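Local coordinates for protein fimbrin (Schizosaccharomyces pombe, PDB 1RT8) that binds actin filaments and cross-links them, associating with actin structures that build cell polarity and taking part in cytokinesis, mating and spore formation, at residues A[9-20]-A[117-128]. Numbering follows the deposited sequence.
With SO4 (sulfate ion), chain B.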
loop_
_atom_site.group_PDB
_atom_site.type_symbol
_atom_site.label_atom_id
_atom_site.label_comp_id
_atom_site.label_asym_id
_atom_site.label_seq_id
_atom_site.Cartn_x
_atom_site.Cartn_y
_atom_site.Cartn_z
ATOM N N ILE A 9 11.727 16.431 14.455
ATOM C CA ILE A 9 10.596 15.486 14.684
ATOM C C ILE A 9 9.526 16.094 15.583
ATOM O O ILE A 9 9.836 16.740 16.582
ATOM C CB ILE A 9 11.099 14.156 15.306
ATOM C CG1 ILE A 9 11.126 13.069 14.228
ATOM C CG2 ILE A 9 10.214 13.739 16.485
ATOM C CD1 ILE A 9 11.586 11.712 14.718
ATOM N N ASN A 10 8.267 15.874 15.217
ATOM C CA ASN A 10 7.128 16.392 15.967
ATOM C C ASN A 10 6.869 15.615 17.259
ATOM O O ASN A 10 6.608 14.413 17.232
ATOM C CB ASN A 10 5.880 16.355 15.088
ATOM C CG ASN A 10 4.651 16.867 15.804
ATOM O OD1 ASN A 10 4.192 16.274 16.784
ATOM N ND2 ASN A 10 4.110 17.978 15.319
ATOM N N GLU A 11 6.920 16.322 18.383
ATOM C CA GLU A 11 6.714 15.729 19.705
ATOM C C GLU A 11 5.434 14.907 19.842
ATOM O O GLU A 11 5.470 13.764 20.303
ATOM C CB GLU A 11 6.698 16.824 20.782
ATOM C CG GLU A 11 7.987 17.644 20.920
ATOM C CD GLU A 11 8.340 18.406 19.646
ATOM O OE1 GLU A 11 7.410 18.926 18.978
ATOM O OE2 GLU A 11 9.546 18.494 19.304
ATOM N N GLU A 12 4.301 15.489 19.457
ATOM C CA GLU A 12 3.023 14.800 19.581
ATOM C C GLU A 12 2.904 13.584 18.679
ATOM O O GLU A 12 2.437 12.526 19.114
ATOM C CB GLU A 12 1.870 15.759 19.297
ATOM C CG GLU A 12 1.848 16.979 20.206
ATOM C CD GLU A 12 0.464 17.257 20.757
ATOM O OE1 GLU A 12 -0.017 16.464 21.598
ATOM O OE2 GLU A 12 -0.145 18.264 20.342
ATOM N N GLU A 13 3.304 13.734 17.423
ATOM C CA GLU A 13 3.240 12.620 16.489
ATOM C C GLU A 13 3.974 11.424 17.085
ATOM O O GLU A 13 3.443 10.314 17.125
ATOM C CB GLU A 13 3.862 13.014 15.149
ATOM C CG GLU A 13 2.935 13.826 14.266
ATOM C CD GLU A 13 3.633 14.383 13.043
ATOM O OE1 GLU A 13 4.427 13.647 12.420
ATOM O OE2 GLU A 13 3.377 15.557 12.698
ATOM N N ARG A 14 5.188 11.662 17.570
ATOM C CA ARG A 14 5.977 10.592 18.168
ATOM C C ARG A 14 5.255 9.982 19.360
ATOM O O ARG A 14 5.124 8.763 19.457
ATOM C CB ARG A 14 7.343 11.121 18.611
ATOM C CG ARG A 14 8.206 10.082 19.317
ATOM C CD ARG A 14 9.620 10.598 19.516
ATOM N NE ARG A 14 9.629 11.911 20.155
ATOM C CZ ARG A 14 9.207 12.145 21.394
ATOM N NH1 ARG A 14 8.741 11.153 22.142
ATOM N NH2 ARG A 14 9.246 13.378 21.884
ATOM N N ARG A 15 4.778 10.834 20.263
ATOM C CA ARG A 15 4.078 10.354 21.448
ATOM C C ARG A 15 2.847 9.536 21.094
ATOM O O ARG A 15 2.717 8.379 21.503
ATOM C CB ARG A 15 3.656 11.525 22.343
ATOM C CG ARG A 15 2.939 11.082 23.613
ATOM C CD ARG A 15 2.392 12.244 24.444
ATOM N NE ARG A 15 3.432 13.100 25.006
ATOM C CZ ARG A 15 4.045 14.076 24.343
ATOM N NH1 ARG A 15 3.723 14.329 23.081
ATOM N NH2 ARG A 15 4.974 14.808 24.945
ATOM N N GLU A 16 1.943 10.139 20.328
ATOM C CA GLU A 16 0.709 9.470 19.941
ATOM C C GLU A 16 0.944 8.200 19.129
ATOM O O GLU A 16 0.299 7.185 19.378
ATOM C CB GLU A 16 -0.200 10.438 19.169
ATOM C CG GLU A 16 -0.574 11.706 19.942
ATOM C CD GLU A 16 -1.062 11.418 21.361
ATOM O OE1 GLU A 16 -1.846 10.470 21.549
ATOM O OE2 GLU A 16 -0.663 12.149 22.289
ATOM N N PHE A 17 1.862 8.243 18.164
ATOM C CA PHE A 17 2.138 7.052 17.358
ATOM C C PHE A 17 2.612 5.908 18.249
ATOM O O PHE A 17 2.168 4.767 18.105
ATOM C CB PHE A 17 3.198 7.351 16.286
ATOM C CG PHE A 17 2.718 8.263 15.189
ATOM C CD1 PHE A 17 3.620 8.833 14.300
ATOM C CD2 PHE A 17 1.366 8.554 15.044
ATOM C CE1 PHE A 17 3.185 9.681 13.286
ATOM C CE2 PHE A 17 0.920 9.402 14.029
ATOM C CZ PHE A 17 1.833 9.967 13.151
ATOM N N ILE A 18 3.512 6.209 19.177
ATOM C CA ILE A 18 4.009 5.182 20.079
ATOM C C ILE A 18 2.874 4.643 20.943
ATOM O O ILE A 18 2.812 3.447 21.218
ATOM C CB ILE A 18 5.120 5.723 20.991
ATOM C CG1 ILE A 18 6.337 6.111 20.146
ATOM C CG2 ILE A 18 5.488 4.673 22.026
ATOM C CD1 ILE A 18 7.419 6.861 20.906
ATOM N N LYS A 19 1.978 5.526 21.376
ATOM C CA LYS A 19 0.851 5.097 22.194
ATOM C C LYS A 19 -0.023 4.141 21.392
ATOM O O LYS A 19 -0.459 3.102 21.898
ATOM C CB LYS A 19 0.030 6.303 22.658
ATOM C CG LYS A 19 0.777 7.221 23.617
ATOM C CD LYS A 19 -0.114 8.345 24.139
ATOM C CE LYS A 19 -1.303 7.810 24.935
ATOM N NZ LYS A 19 -2.063 8.909 25.600
ATOM N N HIS A 20 -0.275 4.482 20.133
ATOM C CA HIS A 20 -1.086 3.621 19.283
ATOM C C HIS A 20 -0.400 2.267 19.139
ATOM O O HIS A 20 -1.047 1.220 19.175
ATOM C CB HIS A 20 -1.289 4.255 17.901
ATOM C CG HIS A 20 -1.844 3.308 16.883
ATOM N ND1 HIS A 20 -1.045 2.586 16.024
ATOM C CD2 HIS A 20 -3.117 2.928 16.620
ATOM C CE1 HIS A 20 -1.800 1.802 15.274
ATOM N NE2 HIS A 20 -3.062 1.990 15.616
ATOM N N GLU A 117 15.471 8.224 12.932
ATOM C CA GLU A 117 14.220 8.702 13.506
ATOM C C GLU A 117 13.164 9.230 12.547
ATOM O O GLU A 117 12.009 8.819 12.631
ATOM C CB GLU A 117 14.512 9.751 14.578
ATOM C CG GLU A 117 15.283 9.179 15.754
ATOM C CD GLU A 117 15.360 10.128 16.925
ATOM O OE1 GLU A 117 15.889 9.718 17.980
ATOM O OE2 GLU A 117 14.891 11.281 16.793
ATOM N N HIS A 118 13.543 10.133 11.648
ATOM C CA HIS A 118 12.588 10.691 10.694
ATOM C C HIS A 118 12.088 9.634 9.723
ATOM O O HIS A 118 10.889 9.547 9.449
ATOM C CB HIS A 118 13.221 11.850 9.921
ATOM C CG HIS A 118 13.346 13.108 10.723
ATOM N ND1 HIS A 118 12.255 13.863 11.094
ATOM C CD2 HIS A 118 14.428 13.720 11.260
ATOM C CE1 HIS A 118 12.658 14.887 11.827
ATOM N NE2 HIS A 118 13.973 14.823 11.943
ATOM N N LEU A 119 13.008 8.829 9.203
ATOM C CA LEU A 119 12.649 7.773 8.270
ATOM C C LEU A 119 11.727 6.754 8.942
ATOM O O LEU A 119 10.682 6.404 8.400
ATOM C CB LEU A 119 13.918 7.098 7.745
ATOM C CG LEU A 119 14.730 7.957 6.768
ATOM C CD1 LEU A 119 16.135 7.419 6.615
ATOM C CD2 LEU A 119 14.018 7.991 5.434
ATOM N N ILE A 120 12.099 6.288 10.129
ATOM C CA ILE A 120 11.271 5.319 10.845
ATOM C C ILE A 120 9.882 5.886 11.184
ATOM O O ILE A 120 8.861 5.251 10.918
ATOM C CB ILE A 120 11.962 4.860 12.147
ATOM C CG1 ILE A 120 13.046 3.830 11.811
ATOM C CG2 ILE A 120 10.934 4.284 13.124
ATOM C CD1 ILE A 120 13.843 3.359 13.018
ATOM N N LEU A 121 9.844 7.078 11.773
ATOM C CA LEU A 121 8.558 7.677 12.128
ATOM C C LEU A 121 7.756 7.956 10.855
ATOM O O LEU A 121 6.526 7.881 10.853
ATOM C CB LEU A 121 8.766 8.969 12.930
ATOM C CG LEU A 121 7.588 9.353 13.843
ATOM C CD1 LEU A 121 7.258 8.191 14.776
ATOM C CD2 LEU A 121 7.926 10.600 14.649
ATOM N N GLY A 122 8.461 8.270 9.771
ATOM C CA GLY A 122 7.796 8.523 8.508
ATOM C C GLY A 122 7.106 7.255 8.035
ATOM O O GLY A 122 5.960 7.285 7.589
ATOM N N LEU A 123 7.813 6.134 8.138
ATOM C CA LEU A 123 7.283 4.839 7.736
ATOM C C LEU A 123 6.168 4.390 8.692
ATOM O O LEU A 123 5.186 3.759 8.283
ATOM C CB LEU A 123 8.414 3.815 7.714
ATOM C CG LEU A 123 8.066 2.357 7.427
ATOM C CD1 LEU A 123 7.321 2.226 6.110
ATOM C CD2 LEU A 123 9.354 1.555 7.394
ATOM N N VAL A 124 6.319 4.725 9.968
ATOM C CA VAL A 124 5.308 4.368 10.957
ATOM C C VAL A 124 3.980 5.022 10.595
ATOM O O VAL A 124 2.926 4.371 10.600
ATOM C CB VAL A 124 5.737 4.814 12.383
ATOM C CG1 VAL A 124 4.514 4.923 13.306
ATOM C CG2 VAL A 124 6.711 3.794 12.951
ATOM N N TRP A 125 4.031 6.309 10.271
ATOM C CA TRP A 125 2.825 7.037 9.905
ATOM C C TRP A 125 2.195 6.452 8.639
ATOM O O TRP A 125 0.970 6.265 8.581
ATOM C CB TRP A 125 3.134 8.532 9.711
ATOM C CG TRP A 125 2.036 9.276 9.014
ATOM C CD1 TRP A 125 2.132 9.954 7.838
ATOM C CD2 TRP A 125 0.657 9.351 9.411
ATOM N NE1 TRP A 125 0.900 10.444 7.469
ATOM C CE2 TRP A 125 -0.024 10.087 8.416
ATOM C CE3 TRP A 125 -0.067 8.864 10.504
ATOM C CZ2 TRP A 125 -1.396 10.347 8.483
ATOM C CZ3 TRP A 125 -1.437 9.124 10.571
ATOM C CH2 TRP A 125 -2.082 9.857 9.563
ATOM N N GLN A 126 3.013 6.138 7.635
ATOM C CA GLN A 126 2.454 5.578 6.408
ATOM C C GLN A 126 1.726 4.272 6.707
ATOM O O GLN A 126 0.637 4.023 6.171
ATOM C CB GLN A 126 3.545 5.338 5.358
ATOM C CG GLN A 126 4.165 6.614 4.771
ATOM C CD GLN A 126 3.142 7.511 4.072
ATOM O OE1 GLN A 126 2.319 7.043 3.277
ATOM N NE2 GLN A 126 3.198 8.809 4.362
ATOM N N ILE A 127 2.321 3.439 7.563
ATOM C CA ILE A 127 1.693 2.165 7.925
ATOM C C ILE A 127 0.377 2.401 8.680
ATOM O O ILE A 127 -0.641 1.778 8.360
ATOM C CB ILE A 127 2.643 1.281 8.776
ATOM C CG1 ILE A 127 3.887 0.924 7.950
ATOM C CG2 ILE A 127 1.945 -0.014 9.191
ATOM C CD1 ILE A 127 4.911 0.074 8.689
ATOM N N ILE A 128 0.395 3.306 9.660
ATOM C CA ILE A 128 -0.797 3.628 10.450
ATOM C C ILE A 128 -1.897 4.201 9.568
ATOM O O ILE A 128 -3.071 3.844 9.709
ATOM C CB ILE A 128 -0.498 4.659 11.559
ATOM C CG1 ILE A 128 0.347 4.021 12.665
ATOM C CG2 ILE A 128 -1.811 5.190 12.150
ATOM C CD1 ILE A 128 0.714 4.985 13.771
HETATM S S SO4 B . 17.387 10.971 11.238
HETATM O O1 SO4 B . 17.425 10.726 12.842
HETATM O O2 SO4 B . 16.260 10.192 10.758
HETATM O O3 SO4 B . 17.269 12.244 10.983
HETATM O O4 SO4 B . 18.611 10.355 10.792
#
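F17 and W125 meet with their planes nearly parallel, 9° apart, yet so displaced that little of either ring lies over the other. The centroids of the phenyl and of the six-membered ring of the indole are 5.6 Å apart; the closest atoms are F17 CZ and W125 CE3, separated by 3.4 Å. At the edge of the phenyl, near its plane, L121 CD1 lies 3.7 Å from F17 CD1, while the carbonyl carbon of E13, one turn back, lies over one face. I128 CD1 approaches F17 CD2 obliquely at 3.8 Å, and V124 CG1 reaches F17 CB. With L121, V124, W125 and I128 all around it, F17 satisfies the definition of a knob in a hole; CG anti to the carbonyl carbon (chi1 -70°) sends the ring into that hole. Were F17 cut back to an alanine, the hole between these four side chains would probably be left unfilled and the indole would lose its aromatic neighbour. L250 of helix 248-261 also touches F17.

Toward the start of both segments, I9 CD1 sits over one face of the H118 imidazole, offset toward the rim, and extends to L121 CD2. A sulfate oxygen, O3, lies at the edge of the same imidazole. The sulfate, likely a crystallisation additive, accepts hydrogen bonds from E117 N and H118 N, the latter 2.9 Å from O2, at the start of helix 117-131. N10 is the N-cap of helix 11-25: its OD1 accepts a nearly straight bond from E13 N at 2.8 Å.

The segment axes approach to 11.0 Å at 56°, so two oblique helices nearly a hundred residues apart in the sequence pack around an aromatic knob, with I9 and H20 adding contacts toward the two ends, as in the all-helical calponin-homology fold, here the first CH domain of the first actin-binding region.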